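Local coordinates for protein glycerate dehydrogenase/glyoxylate reductase (Thermus thermophilus, PDB 2CUK) that probably reduces hydroxypyruvate and glyoxylate with a nicotinamide cofactor, as a member of the D-isomer specific 2-hydroxyacid dehydrogenase family, at residues A[169-174]-A[188-193]; A[222-227]-A[246-251]; A[144-149]-A[193-198]; A[148-153]-A[173-178]. One frame throughout, in Å; residues are numbered along the deposited sequence.

Contact 1. Residues A[169-174]-A[188-193]; sequences RVVYHA and EELLKE
The phenol ring of Tyr172 turns its back on helix 188-193 and meets Phe184 edge-to-face, while its OH is hydrogen-bonded to Lys178 N. The imidazole of His173 starts on the helix-facing side of the strand, and its ND1, at the ring edge, is hydrogen-bonded to Leu185 O. The centre of the contact is aliphatic. Val171 and Leu190 cross obliquely, Val171 CG2 lying 3.8 Å from Leu190 CD1. Leucine suits this place because CG, anti to its backbone N (chi1 169°), carries CD1 up to the strand, 4.0 Å from Tyr172 CA, whose own side chain departs from the far side of the strand. The chi2 of 121° lies off the staggered values, which suggests a close fit. At the margin of the contact, Glu193 stretches its chain so that OE2 comes within 3.8 Å of Val171 CG1, a van der Waals touch made by a partly exposed residue. No hydrogen bond joins the two segments. Strand 169-173, the outermost of its sheet, runs at 147° to the helix, with an axis separation of 8.4 Å: a helix laid nearly antiparallel over a parallel sheet, as in the beta-alpha-beta layers of a Rossmann fold.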
loop_
_atom_site.group_PDB
_atom_site.type_symbol
_atom_site.label_atom_id
_atom_site.label_comp_id
_atom_site.label_asym_id
_atom_site.label_seq_id
_atom_site.Cartn_x
_atom_site.Cartn_y
_atom_site.Cartn_z
ATOM N N ARG A 169 7.131 14.708 6.466
ATOM C CA ARG A 169 7.540 15.327 7.686
ATOM C C ARG A 169 6.583 14.867 8.743
ATOM O O ARG A 169 5.427 14.564 8.478
ATOM C CB ARG A 169 7.440 16.843 7.514
ATOM C CG ARG A 169 8.728 17.452 6.960
ATOM C CD ARG A 169 8.451 18.522 5.897
ATOM N NE ARG A 169 8.396 19.854 6.507
ATOM C CZ ARG A 169 9.117 20.832 5.926
ATOM N NH1 ARG A 169 9.841 20.573 4.850
ATOM N NH2 ARG A 169 9.073 22.071 6.423
ATOM N N VAL A 170 7.064 14.724 9.972
ATOM C CA VAL A 170 6.221 14.191 11.033
ATOM C C VAL A 170 6.034 15.109 12.238
ATOM O O VAL A 170 6.985 15.720 12.723
ATOM C CB VAL A 170 6.773 12.844 11.540
ATOM C CG1 VAL A 170 5.919 12.333 12.699
ATOM C CG2 VAL A 170 6.795 11.830 10.403
ATOM N N VAL A 171 4.794 15.194 12.706
ATOM C CA VAL A 171 4.446 15.988 13.880
ATOM C C VAL A 171 3.457 15.133 14.654
ATOM O O VAL A 171 2.916 14.165 14.109
ATOM C CB VAL A 171 3.782 17.340 13.501
ATOM C CG1 VAL A 171 4.720 18.154 12.629
ATOM C CG2 VAL A 171 2.462 17.094 12.788
ATOM N N TYR A 172 3.215 15.460 15.917
ATOM C CA TYR A 172 2.281 14.650 16.685
ATOM C C TYR A 172 1.668 15.339 17.887
ATOM O O TYR A 172 2.168 16.352 18.376
ATOM C CB TYR A 172 2.971 13.361 17.151
ATOM C CG TYR A 172 3.912 13.536 18.330
ATOM C CD1 TYR A 172 3.508 13.204 19.627
ATOM C CD2 TYR A 172 5.198 14.038 18.150
ATOM C CE1 TYR A 172 4.370 13.366 20.717
ATOM C CE2 TYR A 172 6.065 14.208 19.229
ATOM C CZ TYR A 172 5.648 13.870 20.508
ATOM O OH TYR A 172 6.513 14.033 21.572
ATOM N N HIS A 173 0.560 14.774 18.344
ATOM C CA HIS A 173 -0.128 15.260 19.524
ATOM C C HIS A 173 -0.382 14.027 20.370
ATOM O O HIS A 173 -0.647 12.951 19.839
ATOM C CB HIS A 173 -1.461 15.917 19.177
ATOM C CG HIS A 173 -2.277 16.272 20.382
ATOM N ND1 HIS A 173 -1.877 17.225 21.294
ATOM C CD2 HIS A 173 -3.433 15.754 20.861
ATOM C CE1 HIS A 173 -2.750 17.276 22.286
ATOM N NE2 HIS A 173 -3.703 16.394 22.048
ATOM N N ALA A 174 -0.289 14.180 21.684
ATOM C CA ALA A 174 -0.522 13.073 22.602
ATOM C C ALA A 174 -0.815 13.671 23.970
ATOM O O ALA A 174 -0.551 14.854 24.201
ATOM C CB ALA A 174 0.702 12.170 22.664
ATOM N N GLU A 188 -5.344 21.105 18.049
ATOM C CA GLU A 188 -5.779 22.192 17.181
ATOM C C GLU A 188 -4.748 22.555 16.109
ATOM O O GLU A 188 -5.083 22.632 14.927
ATOM C CB GLU A 188 -6.108 23.430 18.026
ATOM C CG GLU A 188 -7.234 23.229 19.048
ATOM C CD GLU A 188 -6.933 22.158 20.095
ATOM O OE1 GLU A 188 -5.825 22.171 20.678
ATOM O OE2 GLU A 188 -7.817 21.307 20.346
ATOM N N GLU A 189 -3.497 22.783 16.506
ATOM C CA GLU A 189 -2.469 23.099 15.512
ATOM C C GLU A 189 -2.159 21.912 14.582
ATOM O O GLU A 189 -1.868 22.073 13.405
ATOM C CB GLU A 189 -1.195 23.574 16.220
ATOM C CG GLU A 189 -0.039 23.803 15.238
ATOM C CD GLU A 189 1.016 24.696 15.857
ATOM O OE1 GLU A 189 1.357 24.486 17.016
ATOM O OE2 GLU A 189 1.562 25.536 15.139
ATOM N N LEU A 190 -2.193 20.689 15.145
ATOM C CA LEU A 190 -1.922 19.555 14.266
ATOM C C LEU A 190 -2.944 19.453 13.128
ATOM O O LEU A 190 -2.604 19.250 11.969
ATOM C CB LEU A 190 -1.952 18.279 15.109
ATOM C CG LEU A 190 -1.945 17.011 14.252
ATOM C CD1 LEU A 190 -0.750 16.107 14.560
ATOM C CD2 LEU A 190 -3.194 16.153 14.452
ATOM N N LEU A 191 -4.238 19.568 13.491
ATOM C CA LEU A 191 -5.279 19.480 12.472
ATOM C C LEU A 191 -5.113 20.576 11.427
ATOM O O LEU A 191 -5.459 20.425 10.262
ATOM C CB LEU A 191 -6.644 19.633 13.157
ATOM C CG LEU A 191 -6.931 18.537 14.183
ATOM C CD1 LEU A 191 -8.300 18.714 14.844
ATOM C CD2 LEU A 191 -6.935 17.140 13.565
ATOM N N LYS A 192 -4.575 21.711 11.851
ATOM C CA LYS A 192 -4.394 22.855 10.974
ATOM C C LYS A 192 -3.229 22.718 9.998
ATOM O O LYS A 192 -3.337 23.118 8.841
ATOM C CB LYS A 192 -4.201 24.113 11.826
ATOM C CG LYS A 192 -3.846 25.370 11.051
ATOM C CD LYS A 192 -3.600 26.532 12.008
ATOM C CE LYS A 192 -3.212 27.795 11.265
ATOM N NZ LYS A 192 -4.275 28.224 10.316
ATOM N N GLU A 193 -2.125 22.144 10.463
ATOM C CA GLU A 193 -0.927 22.011 9.638
ATOM C C GLU A 193 -0.717 20.672 8.920
ATOM O O GLU A 193 0.043 20.598 7.955
ATOM C CB GLU A 193 0.307 22.315 10.498
ATOM C CG GLU A 193 1.641 22.124 9.780
ATOM C CD GLU A 193 2.838 22.325 10.694
ATOM O OE1 GLU A 193 3.080 23.474 11.123
ATOM O OE2 GLU A 193 3.536 21.331 10.989
#

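Contact 2. Residues A[222-227]-A[246-251]; sequences GAILLN and HLFGAG
Strand 224-227, helix 236-243 and strand 249-252 form a beta-alpha-beta unit, and here its two strands lie side by side, parallel and 15° apart. Leu225 N donates to Gly249 O (3.1 Å), Gly251 N to Leu225 O (2.9 Å), and Asn227 N to Gly251 O (3.1 Å). Toward the N-terminal ends of the two segments, two further bonds continue the pairing: Gly222 N reaches His246 O at 2.7 Å, and Phe248 N reaches Ala223 O at 2.7 Å by a bent bond (139°). Gly222 holds a positive phi of 92°, which a side chain would crowd. In this NAD-binding Rossmann domain helices pack on both faces of the sheet. Leu225 and Ala250 face helix 236-243, where Leu247 also packs; Ile224 and Leu226 face helix 99-114. Ile224 lies alongside Phe248, pointing the same way, with CG1 3.8 Å from Phe248 CD2, and its CG2 rests near Gly249 O. An alanine at Ile224 would lose CG1, CG2 and CD1, and would probably loosen the packing against Phe248, Gly249 O and Val113 of helix 99-114. Gly251 lets Leu226 lean across the strand pair, since a CB there would sit just 3.1 Å from Leu226 CD2.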
loop_
_atom_site.group_PDB
_atom_site.type_symbol
_atom_site.label_atom_id
_atom_site.label_comp_id
_atom_site.label_asym_id
_atom_site.label_seq_id
_atom_site.Cartn_x
_atom_site.Cartn_y
_atom_site.Cartn_z
ATOM N N GLY A 222 -8.391 19.115 1.286
ATOM C CA GLY A 222 -7.427 18.321 0.548
ATOM C C GLY A 222 -6.592 17.428 1.454
ATOM O O GLY A 222 -5.611 16.833 1.008
ATOM N N ALA A 223 -6.973 17.332 2.726
ATOM C CA ALA A 223 -6.252 16.495 3.682
ATOM C C ALA A 223 -6.790 15.065 3.654
ATOM O O ALA A 223 -7.867 14.813 3.129
ATOM C CB ALA A 223 -6.384 17.067 5.091
ATOM N N ILE A 224 -6.022 14.138 4.220
ATOM C CA ILE A 224 -6.415 12.735 4.293
ATOM C C ILE A 224 -6.514 12.306 5.757
ATOM O O ILE A 224 -5.656 12.653 6.569
ATOM C CB ILE A 224 -5.377 11.809 3.618
ATOM C CG1 ILE A 224 -5.314 12.084 2.114
ATOM C CG2 ILE A 224 -5.744 10.347 3.885
ATOM C CD1 ILE A 224 -4.206 11.315 1.404
ATOM N N LEU A 225 -7.562 11.557 6.085
ATOM C CA LEU A 225 -7.750 11.048 7.440
ATOM C C LEU A 225 -7.548 9.537 7.455
ATOM O O LEU A 225 -8.101 8.824 6.620
ATOM C CB LEU A 225 -9.160 11.353 7.949
ATOM C CG LEU A 225 -9.504 10.697 9.294
ATOM C CD1 LEU A 225 -8.696 11.346 10.415
ATOM C CD2 LEU A 225 -10.993 10.839 9.569
ATOM N N LEU A 226 -6.764 9.057 8.414
ATOM C CA LEU A 226 -6.507 7.628 8.550
ATOM C C LEU A 226 -6.891 7.166 9.955
ATOM O O LEU A 226 -6.599 7.845 10.943
ATOM C CB LEU A 226 -5.022 7.327 8.314
ATOM C CG LEU A 226 -4.391 7.719 6.974
ATOM C CD1 LEU A 226 -2.904 7.397 7.003
ATOM C CD2 LEU A 226 -5.079 6.972 5.834
ATOM N N ASN A 227 -7.558 6.023 10.050
ATOM C CA ASN A 227 -7.926 5.488 11.357
ATOM C C ASN A 227 -7.850 3.969 11.388
ATOM O O ASN A 227 -8.687 3.280 10.805
ATOM C CB ASN A 227 -9.333 5.937 11.771
ATOM C CG ASN A 227 -9.699 5.473 13.177
ATOM O OD1 ASN A 227 -8.822 5.193 13.997
ATOM N ND2 ASN A 227 -10.994 5.403 13.464
ATOM N N HIS A 246 -14.486 18.502 0.937
ATOM C CA HIS A 246 -13.449 19.098 1.774
ATOM C C HIS A 246 -12.177 18.248 1.849
ATOM O O HIS A 246 -11.097 18.701 1.465
ATOM C CB HIS A 246 -13.994 19.344 3.184
ATOM C CG HIS A 246 -13.019 20.021 4.093
ATOM N ND1 HIS A 246 -12.497 21.269 3.828
ATOM C CD2 HIS A 246 -12.451 19.614 5.255
ATOM C CE1 HIS A 246 -11.651 21.603 4.787
ATOM N NE2 HIS A 246 -11.605 20.616 5.664
ATOM N N LEU A 247 -12.306 17.016 2.334
ATOM C CA LEU A 247 -11.157 16.112 2.458
ATOM C C LEU A 247 -10.789 15.424 1.157
ATOM O O LEU A 247 -11.660 15.104 0.346
ATOM C CB LEU A 247 -11.439 15.038 3.513
ATOM C CG LEU A 247 -11.577 15.525 4.956
ATOM C CD1 LEU A 247 -11.971 14.360 5.857
ATOM C CD2 LEU A 247 -10.260 16.140 5.411
ATOM N N PHE A 248 -9.493 15.202 0.950
ATOM C CA PHE A 248 -9.046 14.510 -0.252
ATOM C C PHE A 248 -9.605 13.090 -0.163
ATOM O O PHE A 248 -10.062 12.529 -1.155
ATOM C CB PHE A 248 -7.519 14.438 -0.310
ATOM C CG PHE A 248 -6.989 13.715 -1.521
ATOM C CD1 PHE A 248 -6.798 14.389 -2.720
ATOM C CD2 PHE A 248 -6.689 12.357 -1.461
ATOM C CE1 PHE A 248 -6.309 13.722 -3.846
ATOM C CE2 PHE A 248 -6.202 11.679 -2.576
ATOM C CZ PHE A 248 -6.011 12.361 -3.770
ATOM N N GLY A 249 -9.562 12.518 1.040
ATOM C CA GLY A 249 -10.058 11.166 1.232
ATOM C C GLY A 249 -9.807 10.604 2.619
ATOM O O GLY A 249 -9.299 11.299 3.503
ATOM N N ALA A 250 -10.175 9.341 2.816
ATOM C CA ALA A 250 -9.989 8.690 4.106
ATOM C C ALA A 250 -9.749 7.195 3.962
ATOM O O ALA A 250 -10.346 6.539 3.101
ATOM C CB ALA A 250 -11.204 8.926 4.998
ATOM N N GLY A 251 -8.865 6.674 4.812
ATOM C CA GLY A 251 -8.545 5.256 4.819
ATOM C C GLY A 251 -8.894 4.729 6.199
ATOM O O GLY A 251 -8.277 5.120 7.196
#

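Contact 3. Residues A[144-149]-A[193-198]; sequences GLTLGL and EADVVS
Gly144 O takes a hydrogen bond from a water (2.7 Å) that also bonds Thr146 OG1 and, weakly, Asp195 OD2. Leu145 follows, its CB and CG laid over the Asp195 side chain at about a right angle, so that aliphatic carbon packs against one part of the carboxylate group. At Thr146 the two chains lock together. Thr146 N lies 2.7 Å from Asp195 OD2, its N-H aimed almost straight (174°) at the anti lone pair, and Thr146 O accepts twice, from Asp195 N at 2.8 Å and from Val196 N at 3.1 Å. Aspartate suits this corner because its short side chain, with CG beside its own backbone N (chi1 -68°), can take up the N-H that begins the strand while OD1 makes a salt bridge to Lys220. An alanine at Asp195 would lose both of these bonds and would probably leave the start of strand 146-149 less firmly held. Leu147 then sends CD1 against Val196 CG1, 3.5 Å off. Gly148 gives its N-H to Val196 O, with 2.7 Å between Gly148 N and that oxygen, nearly along the C=O axis, and its O receives Ser198 N. A side chain is excluded here, since a CB would lie 3.0 Å from Ala194 CB. Leu149 closes the row, its CD2 3.8 Å from Ser198 CB, on the same face as Leu147, where helix 154-165 packs. Strands 146-150 and 196-199 are thus neighbours, the second and third strands from the 169-173 edge, in the parallel six-stranded sheet, ordered 2-1-3-4-5-6, of a Rossmann-type NAD-binding domain.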
loop_
_atom_site.group_PDB
_atom_site.type_symbol
_atom_site.label_atom_id
_atom_site.label_comp_id
_atom_site.label_asym_id
_atom_site.label_seq_id
_atom_site.Cartn_x
_atom_site.Cartn_y
_atom_site.Cartn_z
ATOM N N GLY A 144 7.556 15.781 1.236
ATOM C CA GLY A 144 7.391 17.113 1.783
ATOM C C GLY A 144 6.100 17.330 2.551
ATOM O O GLY A 144 5.975 18.319 3.270
ATOM N N LEU A 145 5.134 16.426 2.403
ATOM C CA LEU A 145 3.870 16.566 3.117
ATOM C C LEU A 145 4.046 16.245 4.591
ATOM O O LEU A 145 4.966 15.519 4.981
ATOM C CB LEU A 145 2.795 15.654 2.517
ATOM C CG LEU A 145 2.098 16.149 1.245
ATOM C CD1 LEU A 145 3.112 16.341 0.130
ATOM C CD2 LEU A 145 1.038 15.145 0.832
ATOM N N THR A 146 3.152 16.786 5.409
ATOM C CA THR A 146 3.213 16.568 6.845
ATOM C C THR A 146 2.208 15.556 7.373
ATOM O O THR A 146 0.997 15.681 7.163
ATOM C CB THR A 146 3.012 17.892 7.613
ATOM O OG1 THR A 146 4.106 18.775 7.329
ATOM C CG2 THR A 146 2.938 17.640 9.113
ATOM N N LEU A 147 2.727 14.546 8.062
ATOM C CA LEU A 147 1.886 13.529 8.669
ATOM C C LEU A 147 1.726 13.906 10.135
ATOM O O LEU A 147 2.713 14.094 10.849
ATOM C CB LEU A 147 2.539 12.148 8.571
ATOM C CG LEU A 147 1.858 11.041 9.382
ATOM C CD1 LEU A 147 0.470 10.763 8.817
ATOM C CD2 LEU A 147 2.721 9.772 9.332
ATOM N N GLY A 148 0.479 14.039 10.567
ATOM C CA GLY A 148 0.204 14.380 11.945
ATOM C C GLY A 148 -0.405 13.179 12.633
ATOM O O GLY A 148 -1.464 12.701 12.238
ATOM N N LEU A 149 0.273 12.685 13.657
ATOM C CA LEU A 149 -0.198 11.530 14.402
ATOM C C LEU A 149 -0.871 11.967 15.698
ATOM O O LEU A 149 -0.325 12.787 16.431
ATOM C CB LEU A 149 0.986 10.611 14.724
ATOM C CG LEU A 149 1.791 10.150 13.506
ATOM C CD1 LEU A 149 3.162 9.671 13.940
ATOM C CD2 LEU A 149 1.028 9.054 12.782
ATOM N N GLU A 193 -2.125 22.144 10.463
ATOM C CA GLU A 193 -0.927 22.011 9.638
ATOM C C GLU A 193 -0.717 20.672 8.920
ATOM O O GLU A 193 0.043 20.598 7.955
ATOM C CB GLU A 193 0.307 22.315 10.498
ATOM C CG GLU A 193 1.641 22.124 9.780
ATOM C CD GLU A 193 2.838 22.325 10.694
ATOM O OE1 GLU A 193 3.080 23.474 11.123
ATOM O OE2 GLU A 193 3.536 21.331 10.989
ATOM N N ALA A 194 -1.391 19.624 9.378
ATOM C CA ALA A 194 -1.220 18.294 8.795
ATOM C C ALA A 194 -1.882 18.047 7.440
ATOM O O ALA A 194 -3.017 18.454 7.200
ATOM C CB ALA A 194 -1.690 17.245 9.786
ATOM N N ASP A 195 -1.156 17.356 6.565
ATOM C CA ASP A 195 -1.657 17.005 5.242
ATOM C C ASP A 195 -2.351 15.654 5.376
ATOM O O ASP A 195 -3.295 15.345 4.651
ATOM C CB ASP A 195 -0.501 16.913 4.251
ATOM C CG ASP A 195 0.137 18.260 3.987
ATOM O OD1 ASP A 195 -0.535 19.117 3.384
ATOM O OD2 ASP A 195 1.301 18.465 4.391
ATOM N N VAL A 196 -1.863 14.855 6.320
ATOM C CA VAL A 196 -2.434 13.546 6.609
ATOM C C VAL A 196 -2.548 13.415 8.124
ATOM O O VAL A 196 -1.577 13.640 8.840
ATOM C CB VAL A 196 -1.531 12.391 6.108
ATOM C CG1 VAL A 196 -2.164 11.049 6.468
ATOM C CG2 VAL A 196 -1.321 12.497 4.602
ATOM N N VAL A 197 -3.734 13.076 8.613
ATOM C CA VAL A 197 -3.933 12.888 10.046
ATOM C C VAL A 197 -4.197 11.408 10.291
ATOM O O VAL A 197 -5.104 10.833 9.698
ATOM C CB VAL A 197 -5.147 13.687 10.574
ATOM C CG1 VAL A 197 -5.355 13.386 12.057
ATOM C CG2 VAL A 197 -4.931 15.184 10.354
ATOM N N SER A 198 -3.403 10.790 11.160
ATOM C CA SER A 198 -3.580 9.374 11.463
ATOM C C SER A 198 -3.846 9.208 12.955
ATOM O O SER A 198 -3.126 9.764 13.794
ATOM C CB SER A 198 -2.335 8.577 11.051
ATOM O OG SER A 198 -2.580 7.181 11.123
HETATM O O HOH W 1 4.277 19.932 4.642
HETATM O O HOH W 2 6.285 19.927 9.579
#

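Contact 4. Residues A[148-153]-A[173-178]; sequences GLVGMG and HARTPK
Two backbone hydrogen bonds carry the pairing. His173 N donates to Leu149 O at 2.9 Å, and His173 O receives Gly151 N at 2.7 Å, both nearly along the C=O axes; this is the last parallel bridge, Val150 with His173, before the strands part. Gly151 then turns with a positive phi (108°), where a CB would run into the preceding carbonyl, so glycine fits the bend.

Van der Waals contacts do the rest. Ala174 CB, directed at the turn and small enough to fit beside it, lies 4.1 Å from Met152 N. Lys178 lays its chain alongside the turn, CD 3.7 Å from Met152 O, whose hydrogen-bonding partner is Gln157 NE2.

The Arg175 guanidinium meets one atom over a face and another at its edge. Arg175, bent at chi2 and chi3, brings this group back so that His173 NE2 stands 3.5 Å above its plane, offset toward the rim and with the imidazole nearly upright on it, while Val150 CG1 touches its edge at NH2 (4.2 Å). His173 ND1 is tied to Leu185 O.

Gly151, and Gly153 at the N-cap of helix 154-165, fit the GxGxxG pattern of dinucleotide-binding folds, consistent with an NAD-binding turn. The turn is held to His173 by main-chain bonds, while side chains add van der Waals contacts across the two segments; the positive guanidinium beneath His173 NE2 would probably disfavour protonation of that imidazole.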
loop_
_atom_site.group_PDB
_atom_site.type_symbol
_atom_site.label_atom_id
_atom_site.label_comp_id
_atom_site.label_asym_id
_atom_site.label_seq_id
_atom_site.Cartn_x
_atom_site.Cartn_y
_atom_site.Cartn_z
ATOM N N GLY A 148 0.479 14.039 10.567
ATOM C CA GLY A 148 0.204 14.380 11.945
ATOM C C GLY A 148 -0.405 13.179 12.633
ATOM O O GLY A 148 -1.464 12.701 12.238
ATOM N N LEU A 149 0.273 12.685 13.657
ATOM C CA LEU A 149 -0.198 11.530 14.402
ATOM C C LEU A 149 -0.871 11.967 15.698
ATOM O O LEU A 149 -0.325 12.787 16.431
ATOM C CB LEU A 149 0.986 10.611 14.724
ATOM C CG LEU A 149 1.791 10.150 13.506
ATOM C CD1 LEU A 149 3.162 9.671 13.940
ATOM C CD2 LEU A 149 1.028 9.054 12.782
ATOM N N VAL A 150 -2.058 11.428 15.964
ATOM C CA VAL A 150 -2.788 11.736 17.189
ATOM C C VAL A 150 -2.618 10.499 18.058
ATOM O O VAL A 150 -3.325 9.503 17.889
ATOM C CB VAL A 150 -4.288 11.973 16.925
ATOM C CG1 VAL A 150 -5.008 12.249 18.235
ATOM C CG2 VAL A 150 -4.468 13.138 15.976
ATOM N N GLY A 151 -1.662 10.575 18.980
ATOM C CA GLY A 151 -1.352 9.454 19.848
ATOM C C GLY A 151 -0.016 8.935 19.349
ATOM O O GLY A 151 0.122 8.647 18.160
ATOM N N MET A 152 0.974 8.831 20.231
ATOM C CA MET A 152 2.296 8.365 19.821
ATOM C C MET A 152 2.837 7.166 20.573
ATOM O O MET A 152 3.971 7.193 21.051
ATOM C CB MET A 152 3.319 9.498 19.908
ATOM C CG MET A 152 3.465 10.285 18.625
ATOM S SD MET A 152 3.944 9.258 17.219
ATOM C CE MET A 152 5.533 9.928 16.822
ATOM N N GLY A 153 2.029 6.117 20.679
ATOM C CA GLY A 153 2.479 4.911 21.347
ATOM C C GLY A 153 3.401 4.176 20.392
ATOM O O GLY A 153 3.955 4.789 19.479
ATOM N N HIS A 173 0.560 14.774 18.344
ATOM C CA HIS A 173 -0.128 15.260 19.524
ATOM C C HIS A 173 -0.382 14.027 20.370
ATOM O O HIS A 173 -0.647 12.951 19.839
ATOM C CB HIS A 173 -1.461 15.917 19.177
ATOM C CG HIS A 173 -2.277 16.272 20.382
ATOM N ND1 HIS A 173 -1.877 17.225 21.294
ATOM C CD2 HIS A 173 -3.433 15.754 20.861
ATOM C CE1 HIS A 173 -2.750 17.276 22.286
ATOM N NE2 HIS A 173 -3.703 16.394 22.048
ATOM N N ALA A 174 -0.289 14.180 21.684
ATOM C CA ALA A 174 -0.522 13.073 22.602
ATOM C C ALA A 174 -0.815 13.671 23.970
ATOM O O ALA A 174 -0.551 14.854 24.201
ATOM C CB ALA A 174 0.702 12.170 22.664
ATOM N N ARG A 175 -1.364 12.864 24.871
ATOM C CA ARG A 175 -1.687 13.368 26.202
ATOM C C ARG A 175 -0.422 13.844 26.934
ATOM O O ARG A 175 -0.456 14.652 27.857
ATOM C CB ARG A 175 -2.342 12.235 26.994
ATOM C CG ARG A 175 -3.565 11.614 26.304
ATOM C CD ARG A 175 -4.532 12.660 25.729
ATOM N NE ARG A 175 -4.684 12.452 24.283
ATOM C CZ ARG A 175 -5.481 13.283 23.599
ATOM N NH1 ARG A 175 -6.124 14.258 24.215
ATOM N NH2 ARG A 175 -5.609 13.125 22.277
ATOM N N THR A 176 0.708 13.264 26.502
ATOM C CA THR A 176 2.008 13.595 27.064
ATOM C C THR A 176 3.094 13.569 25.990
ATOM O O THR A 176 3.195 12.645 25.194
ATOM C CB THR A 176 2.331 12.574 28.156
ATOM O OG1 THR A 176 1.319 12.631 29.162
ATOM C CG2 THR A 176 3.683 12.901 28.796
ATOM N N PRO A 177 3.932 14.626 25.943
ATOM C CA PRO A 177 5.044 14.659 25.017
ATOM C C PRO A 177 5.988 13.460 25.208
ATOM O O PRO A 177 5.943 12.730 26.189
ATOM C CB PRO A 177 5.761 15.999 25.213
ATOM C CG PRO A 177 4.759 16.937 25.890
ATOM C CD PRO A 177 3.874 15.875 26.699
ATOM N N LYS A 178 6.877 13.240 24.246
ATOM C CA LYS A 178 7.836 12.148 24.325
ATOM C C LYS A 178 9.151 12.583 23.700
ATOM O O LYS A 178 9.170 13.416 22.796
ATOM C CB LYS A 178 7.294 10.904 23.612
ATOM C CG LYS A 178 6.039 10.330 24.257
ATOM C CD LYS A 178 5.730 8.932 23.753
ATOM C CE LYS A 178 4.765 8.223 24.693
ATOM N NZ LYS A 178 5.077 6.774 24.836
#

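All four contacts are largely buried and reach the same parallel sheet, yet they differ in chemistry. Contacts 2 and 3 are strand-to-strand and rest on ladders of backbone hydrogen bonds; they lie in series along the chain and join through strands 196-199 and 224-227. Contact 1 is helix-on-strand, with no hydrogen bond across, and is nested within the loop that contact 3 closes; they share Glu193, and Leu190 packs on Gly148. Contact 4 shares Gly148 and Leu149 with contact 3 and His173 and Ala174 with contact 1, continuing the edge strand into a loop whose far residues are exposed. Contacts 2 and 4 lie farthest apart, their centres about 19 Å from each other.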